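Local atomic coordinates of mandelate racemase/muconate lactonizing enzyme-like protein (Rubrobacter xylanophilus DSM 9941, PDB entry 2QQ6), a protein that belongs to the mandelate racemase/muconate lactonizing enzyme group of the enolase superfamily, binds magnesium and may act as a lyase on an unknown substrate. Residues L144-I154 / A195-A206; G297-A305 / A328-N338. All coordinates share one frame; numbering follows the deposited sequence.

Contact 1: L144-I154 / A195-A206; sequences LFEEGSNEEYI and AMVARVAAVREA
Arg199 reaches from the helix of 195-206 into the start of the helix in 144-154, and its guanidinium is sandwiched between Tyr153 and Leu144. The arginine side chain leaves its helix with CG opposite the backbone N (chi1 179°), and bends at the next two torsions bring the flat group over the tyrosine ring. Ring and guanidinium stack with their planes 14° apart, and Arg199 CZ sits 3.8 Å from the centroid of the Tyr153 ring, a cation-pi contact over the face. On the opposite guanidinium face, offset toward the rim, rests Leu144 CD1, 3.7 Å from NH2 of Arg199. Asn150 comes to the edge instead: its amide plane is steeply inclined to the guanidinium, and OD1 takes a weak hydrogen bond from Arg199 NE at 3.5 Å. Leu144 O receives the hydroxyl of Ser149 at 2.9 Å from OG, and Arg199 NH2 also lies 2.8 Å from this oxygen. The second branch of Leu144 reaches the start of the same segment, CD2 meeting CG of selenomethionine Met196 at 3.7 Å and packing near Ala195 CB. Farther along, Ile154 lays CD1 beside Ala202 CB at 4.3 Å, while its CG2 faces Ala206. The helices run broadly parallel, 40° apart, as neighbours on the outside of the enolase-type barrel, with Leu170 of strand 167-171 touching both Tyr153 and Val203. The chemistry implies a mixed seam: alanine and isoleucine close one end by plain packing, whereas a buried arginine is held between an aromatic face and a leucine methyl, its charge probably eased by the tyrosine pi cloud and nearby oxygens.

Contact 2: G297-A305 / A328-N338; sequences GLAEAKRIA and AAAHVCAAVSN
Ala328 opens the second segment by setting its methyl against Leu298, CB lying 4.2 Å from CD1 of that leucine. One turn on, Val332 takes the central place. Its CG1 is anti to the backbone N (chi1 173°), which leaves CG2 beside that nitrogen and aimed at Leu298, where it meets CB at 3.5 Å; CG1 spreads the other way, to the methyl of Ala301 at 4.4 Å from CB. Ala335 follows, its carbonyl and methyl facing the aliphatic chain of Lys302, whose CE approaches Ala335 O to 4.0 Å. The chain then extends, and Val336 points its CG1 between two neighbours, 3.9 Å from Ala305 CB and 4.2 Å from Lys302 CG; the lysine stem and the valine pass in opposite directions. Asn338 ends the segment with its side-chain amide beside the carbonyl of Ala305. Replacing Asn338 with an alanine is likely to leave that carbonyl without its polar neighbour and to open a gap next to Ala308 and Glu309 farther along the same helix. Apart from that amide and the lysine, the contact is built from methyl and aliphatic groups. Segments 298-305 and 328-334 run side by side at 34°, their axes 9.8 Å apart, within helices 298-310 and 323-334, consecutive helices of the barrel domain. Helix 86-106 of the N-terminal domain packs on both, Thr96 touching Leu298 and Ala328, while Trp99 packs on Leu298 and Glu95 accepts a hydrogen bond from the backbone N of Ala299. On another side of helix 298-310, helix 272-282 packs against Ile304 through Phe276.

How the contacts relate
After the N-terminal domain, with its three-stranded sheet and helix 86-106, the chain enters the barrel at strand 121-127, passes through 144-154 and, after 40 residues that include strand 167-171, returns at 195-206, where contact 1 closes its loop. It then runs through strands 212-216, 241-242, 264-266 and 287-288 before contact 2 joins 297-305 to 328-338 across a shorter loop of 22 residues. The two loops follow in series, neither enclosing nor crossing the other. Each contact ties together successive helices of the barrel, one early and one late in its circuit. The centres of contact 1 and contact 2 are about 34 Å apart, on opposite sides of the chain's centre.

Contact 1: L144-I154 / A195-A206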
ATOM      1  N   LEU B 144       3.932 -20.328 -21.665  1.00 58.31           N
ATOM      2  CA  LEU B 144       4.187 -20.009 -23.081  1.00 58.81           C
ATOM      3  C   LEU B 144       4.619 -21.204 -23.933  1.00 60.37           C
ATOM      4  O   LEU B 144       3.773 -21.924 -24.463  1.00 61.71           O
ATOM      5  CB  LEU B 144       5.246 -18.879 -23.188  1.00 57.33           C
ATOM      6  CG  LEU B 144       5.960 -18.458 -24.492  1.00 53.12           C
ATOM      7  CD1 LEU B 144       4.986 -18.133 -25.605  1.00 50.60           C
ATOM      8  CD2 LEU B 144       6.812 -17.246 -24.179  1.00 50.73           C
ATOM      9  N   PHE B 145       5.925 -21.418 -24.066  1.00 61.10           N
ATOM     10  CA  PHE B 145       6.433 -22.527 -24.869  1.00 62.37           C
ATOM     11  C   PHE B 145       5.982 -23.890 -24.357  1.00 63.28           C
ATOM     12  O   PHE B 145       5.774 -24.093 -23.165  1.00 64.30           O
ATOM     13  CB  PHE B 145       7.949 -22.480 -24.931  1.00 64.36           C
ATOM     14  N   GLU B 146       5.855 -24.828 -25.279  1.00 64.03           N
ATOM     15  CA  GLU B 146       5.418 -26.171 -24.959  1.00 64.67           C
ATOM     16  C   GLU B 146       5.159 -26.811 -26.313  1.00 64.63           C
ATOM     17  O   GLU B 146       5.363 -26.177 -27.349  1.00 63.53           O
ATOM     18  CB  GLU B 146       4.133 -26.105 -24.127  1.00 66.03           C
ATOM     19  CG  GLU B 146       3.481 -27.449 -23.827  1.00 70.19           C
ATOM     20  CD  GLU B 146       2.135 -27.638 -24.545  1.00 72.62           C
ATOM     21  OE1 GLU B 146       2.102 -27.641 -25.801  1.00 72.84           O
ATOM     22  OE2 GLU B 146       1.104 -27.785 -23.845  1.00 72.69           O
ATOM     23  N   GLU B 147       4.733 -28.068 -26.304  1.00 65.64           N
ATOM     24  CA  GLU B 147       4.428 -28.794 -27.533  1.00 65.98           C
ATOM     25  C   GLU B 147       3.890 -27.836 -28.583  1.00 64.04           C
ATOM     26  O   GLU B 147       4.620 -27.407 -29.477  1.00 63.73           O
ATOM     27  CB  GLU B 147       3.403 -29.905 -27.231  1.00 69.61           C
ATOM     28  CG  GLU B 147       2.574 -30.446 -28.421  1.00 75.04           C
ATOM     29  CD  GLU B 147       3.404 -31.033 -29.579  1.00 77.78           C
ATOM     30  OE1 GLU B 147       2.782 -31.603 -30.507  1.00 77.96           O
ATOM     31  OE2 GLU B 147       4.657 -30.925 -29.576  1.00 79.09           O
ATOM     32  N   GLY B 148       2.612 -27.499 -28.452  1.00 62.48           N
ATOM     33  CA  GLY B 148       1.970 -26.589 -29.377  1.00 60.22           C
ATOM     34  C   GLY B 148       0.901 -25.843 -28.613  1.00 58.99           C
ATOM     35  O   GLY B 148      -0.281 -26.094 -28.787  1.00 58.89           O
ATOM     36  N   SER B 149       1.326 -24.938 -27.743  1.00 57.93           N
ATOM     37  CA  SER B 149       0.400 -24.149 -26.945  1.00 56.95           C
ATOM     38  C   SER B 149      -0.360 -23.190 -27.857  1.00 56.32           C
ATOM     39  O   SER B 149      -1.550 -22.938 -27.667  1.00 56.07           O
ATOM     40  CB  SER B 149       1.176 -23.361 -25.889  1.00 57.21           C
ATOM     41  OG  SER B 149       2.102 -24.196 -25.210  1.00 57.42           O
ATOM     42  N   ASN B 150       0.343 -22.658 -28.850  1.00 55.21           N
ATOM     43  CA  ASN B 150      -0.247 -21.734 -29.803  1.00 55.19           C
ATOM     44  C   ASN B 150      -1.624 -22.213 -30.225  1.00 55.54           C
ATOM     45  O   ASN B 150      -2.551 -21.417 -30.386  1.00 55.12           O
ATOM     46  CB  ASN B 150       0.668 -21.623 -31.009  1.00 55.38           C
ATOM     47  CG  ASN B 150       2.077 -21.278 -30.613  1.00 56.43           C
ATOM     48  OD1 ASN B 150       2.402 -20.110 -30.376  1.00 55.26           O
ATOM     49  ND2 ASN B 150       2.925 -22.302 -30.499  1.00 57.44           N
ATOM     50  N   GLU B 151      -1.749 -23.524 -30.405  1.00 56.62           N
ATOM     51  CA  GLU B 151      -3.021 -24.127 -30.783  1.00 56.96           C
ATOM     52  C   GLU B 151      -4.052 -23.750 -29.717  1.00 55.05           C
ATOM     53  O   GLU B 151      -5.031 -23.058 -29.995  1.00 53.89           O
ATOM     54  CB  GLU B 151      -2.902 -25.662 -30.846  1.00 59.63           C
ATOM     55  CG  GLU B 151      -2.182 -26.255 -32.065  1.00 63.90           C
ATOM     56  CD  GLU B 151      -2.189 -27.809 -32.071  1.00 68.21           C
ATOM     57  OE1 GLU B 151      -3.274 -28.424 -31.908  1.00 69.62           O
ATOM     58  OE2 GLU B 151      -1.110 -28.423 -32.249  1.00 70.07           O
ATOM     59  N   GLU B 152      -3.808 -24.209 -28.494  1.00 53.14           N
ATOM     60  CA  GLU B 152      -4.702 -23.950 -27.376  1.00 53.48           C
ATOM     61  C   GLU B 152      -5.141 -22.494 -27.296  1.00 51.07           C
ATOM     62  O   GLU B 152      -6.303 -22.194 -27.022  1.00 50.43           O
ATOM     63  CB  GLU B 152      -4.029 -24.351 -26.056  1.00 57.42           C
ATOM     64  CG  GLU B 152      -3.872 -25.863 -25.829  1.00 62.41           C
ATOM     65  CD  GLU B 152      -3.003 -26.549 -26.880  1.00 65.89           C
ATOM     66  OE1 GLU B 152      -1.857 -26.085 -27.090  1.00 67.16           O
ATOM     67  OE2 GLU B 152      -3.464 -27.554 -27.485  1.00 65.59           O
ATOM     68  N   TYR B 153      -4.218 -21.578 -27.547  1.00 48.79           N
ATOM     69  CA  TYR B 153      -4.570 -20.173 -27.467  1.00 46.50           C
ATOM     70  C   TYR B 153      -5.455 -19.702 -28.602  1.00 44.05           C
ATOM     71  O   TYR B 153      -6.373 -18.918 -28.379  1.00 43.02           O
ATOM     72  CB  TYR B 153      -3.302 -19.318 -27.340  1.00 48.09           C
ATOM     73  CG  TYR B 153      -2.616 -19.568 -26.016  1.00 47.20           C
ATOM     74  CD1 TYR B 153      -1.714 -20.620 -25.871  1.00 47.46           C
ATOM     75  CD2 TYR B 153      -2.984 -18.852 -24.874  1.00 45.53           C
ATOM     76  CE1 TYR B 153      -1.205 -20.961 -24.625  1.00 47.46           C
ATOM     77  CE2 TYR B 153      -2.485 -19.188 -23.628  1.00 45.51           C
ATOM     78  CZ  TYR B 153      -1.598 -20.248 -23.508  1.00 46.36           C
ATOM     79  OH  TYR B 153      -1.122 -20.624 -22.273  1.00 47.02           O
ATOM     80  N   ILE B 154      -5.200 -20.183 -29.812  1.00 41.56           N
ATOM     81  CA  ILE B 154      -6.027 -19.793 -30.943  1.00 39.26           C
ATOM     82  C   ILE B 154      -7.457 -20.313 -30.706  1.00 38.50           C
ATOM     83  O   ILE B 154      -8.449 -19.674 -31.075  1.00 36.29           O
ATOM     84  CB  ILE B 154      -5.464 -20.362 -32.271  1.00 38.23           C
ATOM     85  CG1 ILE B 154      -4.053 -19.832 -32.515  1.00 38.37           C
ATOM     86  CG2 ILE B 154      -6.343 -19.949 -33.437  1.00 38.51           C
ATOM     87  CD1 ILE B 154      -3.475 -20.221 -33.877  1.00 37.87           C
ATOM     88  N   ALA B 195       9.990 -16.776 -29.357  1.00 29.82           N
ATOM     89  CA  ALA B 195       8.865 -17.533 -28.833  1.00 29.12           C
ATOM     90  C   ALA B 195       7.676 -16.620 -28.595  1.00 28.79           C
ATOM     91  O   ALA B 195       6.550 -16.939 -28.966  1.00 27.09           O
ATOM     92  CB  ALA B 195       9.261 -18.224 -27.537  1.00 28.12           C
HETATM   93  N   MSE B 196       7.936 -15.477 -27.978  1.00 29.86           N
HETATM   94  CA  MSE B 196       6.880 -14.523 -27.674  1.00 32.30           C
HETATM   95  C   MSE B 196       6.200 -13.924 -28.907  1.00 32.14           C
HETATM   96  O   MSE B 196       4.966 -13.866 -28.986  1.00 30.38           O
HETATM   97  CB  MSE B 196       7.438 -13.423 -26.786  1.00 35.73           C
HETATM   98  CG  MSE B 196       7.750 -13.911 -25.392  1.00 41.90           C
HETATM   99 SE   MSE B 196       9.051 -12.760 -24.453  1.00 48.02          SE
HETATM  100  CE  MSE B 196       7.862 -11.227 -24.075  1.00 49.14           C
ATOM    101  N   VAL B 197       7.005 -13.472 -29.861  1.00 31.25           N
ATOM    102  CA  VAL B 197       6.461 -12.899 -31.078  1.00 32.02           C
ATOM    103  C   VAL B 197       5.651 -13.969 -31.806  1.00 32.89           C
ATOM    104  O   VAL B 197       4.653 -13.681 -32.474  1.00 32.05           O
ATOM    105  CB  VAL B 197       7.578 -12.415 -32.004  1.00 30.97           C
ATOM    106  CG1 VAL B 197       6.984 -11.772 -33.229  1.00 29.50           C
ATOM    107  CG2 VAL B 197       8.467 -11.445 -31.267  1.00 32.11           C
ATOM    108  N   ALA B 198       6.085 -15.214 -31.664  1.00 33.60           N
ATOM    109  CA  ALA B 198       5.403 -16.315 -32.315  1.00 34.31           C
ATOM    110  C   ALA B 198       3.992 -16.407 -31.783  1.00 34.81           C
ATOM    111  O   ALA B 198       3.044 -16.551 -32.555  1.00 34.85           O
ATOM    112  CB  ALA B 198       6.145 -17.615 -32.066  1.00 34.84           C
ATOM    113  N   ARG B 199       3.856 -16.323 -30.461  1.00 34.17           N
ATOM    114  CA  ARG B 199       2.544 -16.404 -29.848  1.00 34.30           C
ATOM    115  C   ARG B 199       1.679 -15.302 -30.432  1.00 34.73           C
ATOM    116  O   ARG B 199       0.536 -15.528 -30.832  1.00 34.37           O
ATOM    117  CB  ARG B 199       2.643 -16.250 -28.325  1.00 34.24           C
ATOM    118  CG  ARG B 199       1.294 -16.308 -27.603  1.00 33.54           C
ATOM    119  CD  ARG B 199       0.504 -17.592 -27.937  1.00 35.81           C
ATOM    120  NE  ARG B 199       1.131 -18.806 -27.410  1.00 36.33           N
ATOM    121  CZ  ARG B 199       1.339 -19.032 -26.115  1.00 37.12           C
ATOM    122  NH1 ARG B 199       0.964 -18.126 -25.211  1.00 37.64           N
ATOM    123  NH2 ARG B 199       1.931 -20.156 -25.725  1.00 35.25           N
ATOM    124  N   VAL B 200       2.250 -14.107 -30.504  1.00 35.05           N
ATOM    125  CA  VAL B 200       1.525 -12.974 -31.031  1.00 35.51           C
ATOM    126  C   VAL B 200       1.087 -13.270 -32.460  1.00 36.43           C
ATOM    127  O   VAL B 200      -0.108 -13.337 -32.744  1.00 37.47           O
ATOM    128  CB  VAL B 200       2.390 -11.691 -30.983  1.00 35.06           C
ATOM    129  CG1 VAL B 200       1.540 -10.468 -31.275  1.00 35.67           C
ATOM    130  CG2 VAL B 200       3.024 -11.551 -29.617  1.00 34.48           C
ATOM    131  N   ALA B 201       2.043 -13.487 -33.354  1.00 37.28           N
ATOM    132  CA  ALA B 201       1.714 -13.757 -34.756  1.00 38.57           C
ATOM    133  C   ALA B 201       0.602 -14.788 -34.936  1.00 39.39           C
ATOM    134  O   ALA B 201      -0.366 -14.559 -35.657  1.00 38.73           O
ATOM    135  CB  ALA B 201       2.958 -14.207 -35.494  1.00 36.86           C
ATOM    136  N   ALA B 202       0.756 -15.918 -34.257  1.00 40.36           N
ATOM    137  CA  ALA B 202      -0.187 -17.025 -34.318  1.00 40.82           C
ATOM    138  C   ALA B 202      -1.616 -16.625 -34.039  1.00 41.76           C
ATOM    139  O   ALA B 202      -2.545 -17.068 -34.715  1.00 41.76           O
ATOM    140  CB  ALA B 202       0.230 -18.098 -33.335  1.00 40.64           C
ATOM    141  N   VAL B 203      -1.795 -15.793 -33.026  1.00 42.93           N
ATOM    142  CA  VAL B 203      -3.130 -15.369 -32.653  1.00 44.01           C
ATOM    143  C   VAL B 203      -3.688 -14.331 -33.629  1.00 45.19           C
ATOM    144  O   VAL B 203      -4.869 -14.362 -33.981  1.00 44.43           O
ATOM    145  CB  VAL B 203      -3.125 -14.829 -31.208  1.00 42.15           C
ATOM    146  CG1 VAL B 203      -4.541 -14.593 -30.725  1.00 40.97           C
ATOM    147  CG2 VAL B 203      -2.432 -15.828 -30.310  1.00 40.88           C
ATOM    148  N   ARG B 204      -2.836 -13.424 -34.085  1.00 46.45           N
ATOM    149  CA  ARG B 204      -3.284 -12.401 -35.019  1.00 48.32           C
ATOM    150  C   ARG B 204      -3.786 -13.005 -36.341  1.00 49.68           C
ATOM    151  O   ARG B 204      -4.921 -12.753 -36.756  1.00 49.36           O
ATOM    152  CB  ARG B 204      -2.144 -11.395 -35.279  1.00 47.46           C
ATOM    153  CG  ARG B 204      -2.423 -10.386 -36.394  1.00 46.58           C
ATOM    154  CD  ARG B 204      -3.732  -9.629 -36.176  1.00 47.16           C
ATOM    155  NE  ARG B 204      -3.586  -8.547 -35.204  1.00 47.31           N
ATOM    156  CZ  ARG B 204      -4.596  -7.850 -34.687  1.00 46.08           C
ATOM    157  NH1 ARG B 204      -5.852  -8.111 -35.037  1.00 44.20           N
ATOM    158  NH2 ARG B 204      -4.341  -6.879 -33.820  1.00 47.25           N
ATOM    159  N   GLU B 205      -2.941 -13.811 -36.985  1.00 51.45           N
ATOM    160  CA  GLU B 205      -3.282 -14.433 -38.262  1.00 53.15           C
ATOM    161  C   GLU B 205      -4.563 -15.237 -38.178  1.00 52.22           C
ATOM    162  O   GLU B 205      -5.295 -15.359 -39.151  1.00 51.87           O
ATOM    163  CB  GLU B 205      -2.140 -15.341 -38.742  1.00 55.47           C
ATOM    164  CG  GLU B 205      -2.369 -15.965 -40.130  1.00 60.06           C
ATOM    165  CD  GLU B 205      -1.173 -16.793 -40.634  1.00 63.89           C
ATOM    166  OE1 GLU B 205      -1.239 -17.328 -41.770  1.00 65.06           O
ATOM    167  OE2 GLU B 205      -0.164 -16.908 -39.896  1.00 65.96           O
ATOM    168  N   ALA B 206      -4.837 -15.780 -37.004  1.00 51.48           N
ATOM    169  CA  ALA B 206      -6.030 -16.587 -36.817  1.00 51.07           C
ATOM    170  C   ALA B 206      -7.317 -15.787 -36.741  1.00 50.23           C
ATOM    171  O   ALA B 206      -8.245 -16.013 -37.524  1.00 51.66           O
ATOM    172  CB  ALA B 206      -5.885 -17.438 -35.564  1.00 50.90           C
TER

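Contact 2: G297-A305 / A328-N338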
ATOM      1  N   GLY B 297     -12.234   2.922  -5.414  1.00 41.08           N
ATOM      2  CA  GLY B 297     -13.681   2.983  -5.485  1.00 41.74           C
ATOM      3  C   GLY B 297     -14.162   3.641  -6.753  1.00 42.20           C
ATOM      4  O   GLY B 297     -13.369   4.223  -7.490  1.00 43.61           O
ATOM      5  N   LEU B 298     -15.464   3.556  -7.001  1.00 42.45           N
ATOM      6  CA  LEU B 298     -16.070   4.141  -8.197  1.00 41.53           C
ATOM      7  C   LEU B 298     -15.725   5.617  -8.310  1.00 40.57           C
ATOM      8  O   LEU B 298     -15.285   6.082  -9.363  1.00 39.78           O
ATOM      9  CB  LEU B 298     -17.595   3.975  -8.162  1.00 42.38           C
ATOM     10  CG  LEU B 298     -18.254   2.587  -8.227  1.00 41.65           C
ATOM     11  CD1 LEU B 298     -17.792   1.686  -7.085  1.00 40.92           C
ATOM     12  CD2 LEU B 298     -19.763   2.788  -8.160  1.00 40.55           C
ATOM     13  N   ALA B 299     -15.935   6.351  -7.222  1.00 39.93           N
ATOM     14  CA  ALA B 299     -15.627   7.775  -7.193  1.00 39.35           C
ATOM     15  C   ALA B 299     -14.175   8.004  -7.618  1.00 38.77           C
ATOM     16  O   ALA B 299     -13.911   8.742  -8.567  1.00 38.98           O
ATOM     17  CB  ALA B 299     -15.861   8.327  -5.800  1.00 39.44           C
ATOM     18  N   GLU B 300     -13.241   7.363  -6.917  1.00 37.41           N
ATOM     19  CA  GLU B 300     -11.818   7.482  -7.234  1.00 36.18           C
ATOM     20  C   GLU B 300     -11.604   7.188  -8.705  1.00 35.37           C
ATOM     21  O   GLU B 300     -11.017   7.975  -9.436  1.00 35.63           O
ATOM     22  CB  GLU B 300     -10.994   6.484  -6.419  1.00 35.04           C
ATOM     23  CG  GLU B 300      -9.499   6.753  -6.465  1.00 32.67           C
ATOM     24  CD  GLU B 300      -9.091   7.929  -5.597  1.00 31.96           C
ATOM     25  OE1 GLU B 300      -9.757   8.986  -5.663  1.00 32.67           O
ATOM     26  OE2 GLU B 300      -8.103   7.798  -4.849  1.00 31.57           O
ATOM     27  N   ALA B 301     -12.087   6.032  -9.129  1.00 34.95           N
ATOM     28  CA  ALA B 301     -11.958   5.621 -10.506  1.00 34.85           C
ATOM     29  C   ALA B 301     -12.524   6.660 -11.475  1.00 35.65           C
ATOM     30  O   ALA B 301     -12.001   6.819 -12.572  1.00 36.68           O
ATOM     31  CB  ALA B 301     -12.641   4.289 -10.704  1.00 33.89           C
ATOM     32  N   LYS B 302     -13.587   7.363 -11.093  1.00 36.48           N
ATOM     33  CA  LYS B 302     -14.148   8.380 -11.987  1.00 38.00           C
ATOM     34  C   LYS B 302     -13.206   9.577 -12.101  1.00 38.38           C
ATOM     35  O   LYS B 302     -12.982  10.098 -13.199  1.00 38.56           O
ATOM     36  CB  LYS B 302     -15.512   8.858 -11.499  1.00 38.85           C
ATOM     37  CG  LYS B 302     -16.094   9.976 -12.351  1.00 37.87           C
ATOM     38  CD  LYS B 302     -17.547  10.174 -12.021  1.00 41.94           C
ATOM     39  CE  LYS B 302     -18.161  11.288 -12.849  1.00 45.51           C
ATOM     40  NZ  LYS B 302     -17.661  12.628 -12.424  1.00 46.85           N
ATOM     41  N   ARG B 303     -12.678  10.014 -10.959  1.00 37.42           N
ATOM     42  CA  ARG B 303     -11.724  11.117 -10.922  1.00 38.59           C
ATOM     43  C   ARG B 303     -10.562  10.741 -11.844  1.00 37.88           C
ATOM     44  O   ARG B 303     -10.130  11.535 -12.685  1.00 38.33           O
ATOM     45  CB  ARG B 303     -11.178  11.329  -9.498  1.00 41.72           C
ATOM     46  CG  ARG B 303     -11.936  12.331  -8.619  1.00 44.96           C
ATOM     47  CD  ARG B 303     -10.961  13.342  -8.025  1.00 48.13           C
ATOM     48  NE  ARG B 303     -11.342  13.809  -6.688  1.00 51.21           N
ATOM     49  CZ  ARG B 303     -10.611  14.645  -5.943  1.00 51.44           C
ATOM     50  NH1 ARG B 303      -9.450  15.126  -6.384  1.00 49.97           N
ATOM     51  NH2 ARG B 303     -11.045  15.002  -4.745  1.00 51.80           N
ATOM     52  N   ILE B 304     -10.056   9.522 -11.670  1.00 36.01           N
ATOM     53  CA  ILE B 304      -8.950   9.018 -12.475  1.00 32.57           C
ATOM     54  C   ILE B 304      -9.237   9.143 -13.967  1.00 32.37           C
ATOM     55  O   ILE B 304      -8.373   9.573 -14.733  1.00 32.84           O
ATOM     56  CB  ILE B 304      -8.637   7.544 -12.116  1.00 30.65           C
ATOM     57  CG1 ILE B 304      -8.011   7.494 -10.717  1.00 28.53           C
ATOM     58  CG2 ILE B 304      -7.723   6.920 -13.172  1.00 29.61           C
ATOM     59  CD1 ILE B 304      -7.603   6.119 -10.253  1.00 27.45           C
ATOM     60  N   ALA B 305     -10.453   8.783 -14.372  1.00 31.61           N
ATOM     61  CA  ALA B 305     -10.861   8.856 -15.774  1.00 30.42           C
ATOM     62  C   ALA B 305     -10.877  10.307 -16.234  1.00 30.03           C
ATOM     63  O   ALA B 305     -10.482  10.623 -17.359  1.00 27.99           O
ATOM     64  CB  ALA B 305     -12.234   8.244 -15.941  1.00 29.03           C
ATOM     65  N   ALA B 328     -20.473  -2.781 -11.095  1.00 39.03           N
ATOM     66  CA  ALA B 328     -20.177  -1.450 -10.563  1.00 39.12           C
ATOM     67  C   ALA B 328     -19.209  -0.756 -11.524  1.00 39.04           C
ATOM     68  O   ALA B 328     -19.364   0.422 -11.851  1.00 38.01           O
ATOM     69  CB  ALA B 328     -19.549  -1.562  -9.180  1.00 36.18           C
ATOM     70  N   ALA B 329     -18.219  -1.513 -11.982  1.00 38.34           N
ATOM     71  CA  ALA B 329     -17.232  -1.009 -12.918  1.00 37.50           C
ATOM     72  C   ALA B 329     -17.900  -0.394 -14.147  1.00 38.03           C
ATOM     73  O   ALA B 329     -17.466   0.642 -14.650  1.00 38.23           O
ATOM     74  CB  ALA B 329     -16.319  -2.132 -13.335  1.00 37.35           C
ATOM     75  N   ALA B 330     -18.960  -1.041 -14.625  1.00 38.73           N
ATOM     76  CA  ALA B 330     -19.691  -0.562 -15.800  1.00 38.21           C
ATOM     77  C   ALA B 330     -20.443   0.722 -15.499  1.00 37.48           C
ATOM     78  O   ALA B 330     -20.659   1.540 -16.385  1.00 38.45           O
ATOM     79  CB  ALA B 330     -20.658  -1.625 -16.289  1.00 37.88           C
ATOM     80  N   HIS B 331     -20.858   0.901 -14.256  1.00 36.57           N
ATOM     81  CA  HIS B 331     -21.554   2.121 -13.906  1.00 38.29           C
ATOM     82  C   HIS B 331     -20.636   3.298 -14.169  1.00 38.88           C
ATOM     83  O   HIS B 331     -21.051   4.309 -14.741  1.00 38.43           O
ATOM     84  CB  HIS B 331     -21.978   2.088 -12.446  1.00 39.38           C
ATOM     85  CG  HIS B 331     -23.332   1.494 -12.248  1.00 41.15           C
ATOM     86  ND1 HIS B 331     -24.481   2.112 -12.697  1.00 39.33           N
ATOM     87  CD2 HIS B 331     -23.716   0.301 -11.735  1.00 40.29           C
ATOM     88  CE1 HIS B 331     -25.513   1.320 -12.474  1.00 40.41           C
ATOM     89  NE2 HIS B 331     -25.077   0.217 -11.894  1.00 40.40           N
ATOM     90  N   VAL B 332     -19.380   3.144 -13.755  1.00 38.91           N
ATOM     91  CA  VAL B 332     -18.360   4.167 -13.943  1.00 38.55           C
ATOM     92  C   VAL B 332     -18.056   4.285 -15.433  1.00 38.68           C
ATOM     93  O   VAL B 332     -17.913   5.394 -15.955  1.00 38.02           O
ATOM     94  CB  VAL B 332     -17.075   3.810 -13.155  1.00 38.67           C
ATOM     95  CG1 VAL B 332     -15.951   4.784 -13.492  1.00 37.90           C
ATOM     96  CG2 VAL B 332     -17.372   3.847 -11.659  1.00 37.62           C
ATOM     97  N   CYS B 333     -17.974   3.145 -16.114  1.00 38.13           N
ATOM     98  CA  CYS B 333     -17.723   3.137 -17.552  1.00 39.58           C
ATOM     99  C   CYS B 333     -18.785   3.956 -18.283  1.00 39.91           C
ATOM    100  O   CYS B 333     -18.534   4.509 -19.354  1.00 41.67           O
ATOM    101  CB  CYS B 333     -17.756   1.715 -18.101  1.00 38.80           C
ATOM    102  SG  CYS B 333     -16.450   0.658 -17.506  1.00 44.75           S
ATOM    103  N   ALA B 334     -19.971   4.035 -17.697  1.00 39.58           N
ATOM    104  CA  ALA B 334     -21.078   4.758 -18.304  1.00 39.32           C
ATOM    105  C   ALA B 334     -21.022   6.257 -18.084  1.00 39.16           C
ATOM    106  O   ALA B 334     -21.375   7.031 -18.971  1.00 38.19           O
ATOM    107  CB  ALA B 334     -22.381   4.216 -17.763  1.00 39.90           C
ATOM    108  N   ALA B 335     -20.575   6.650 -16.894  1.00 39.14           N
ATOM    109  CA  ALA B 335     -20.488   8.051 -16.489  1.00 39.66           C
ATOM    110  C   ALA B 335     -19.279   8.848 -16.995  1.00 40.03           C
ATOM    111  O   ALA B 335     -19.050   9.977 -16.554  1.00 41.56           O
ATOM    112  CB  ALA B 335     -20.543   8.130 -14.968  1.00 38.82           C
ATOM    113  N   VAL B 336     -18.507   8.282 -17.912  1.00 39.24           N
ATOM    114  CA  VAL B 336     -17.338   8.981 -18.413  1.00 38.02           C
ATOM    115  C   VAL B 336     -17.266   8.926 -19.925  1.00 38.21           C
ATOM    116  O   VAL B 336     -17.511   7.882 -20.526  1.00 38.23           O
ATOM    117  CB  VAL B 336     -16.060   8.388 -17.811  1.00 37.31           C
ATOM    118  CG1 VAL B 336     -16.057   8.607 -16.307  1.00 37.45           C
ATOM    119  CG2 VAL B 336     -15.972   6.912 -18.126  1.00 35.63           C
ATOM    120  N   SER B 337     -16.914  10.054 -20.535  1.00 37.55           N
ATOM    121  CA  SER B 337     -16.843  10.146 -21.990  1.00 38.11           C
ATOM    122  C   SER B 337     -15.703   9.363 -22.638  1.00 37.91           C
ATOM    123  O   SER B 337     -15.818   8.921 -23.782  1.00 37.31           O
ATOM    124  CB  SER B 337     -16.731  11.614 -22.424  1.00 38.99           C
ATOM    125  OG  SER B 337     -15.374  12.020 -22.534  1.00 40.55           O
ATOM    126  N   ASN B 338     -14.603   9.198 -21.913  1.00 37.00           N
ATOM    127  CA  ASN B 338     -13.453   8.496 -22.459  1.00 35.27           C
ATOM    128  C   ASN B 338     -13.402   6.999 -22.186  1.00 35.36           C
ATOM    129  O   ASN B 338     -12.321   6.415 -22.126  1.00 36.03           O
ATOM    130  CB  ASN B 338     -12.150   9.150 -21.978  1.00 34.02           C
ATOM    131  CG  ASN B 338     -12.102   9.341 -20.471  1.00 34.44           C
ATOM    132  OD1 ASN B 338     -11.019   9.443 -19.893  1.00 35.04           O
ATOM    133  ND2 ASN B 338     -13.270   9.411 -19.831  1.00 33.00           N
TER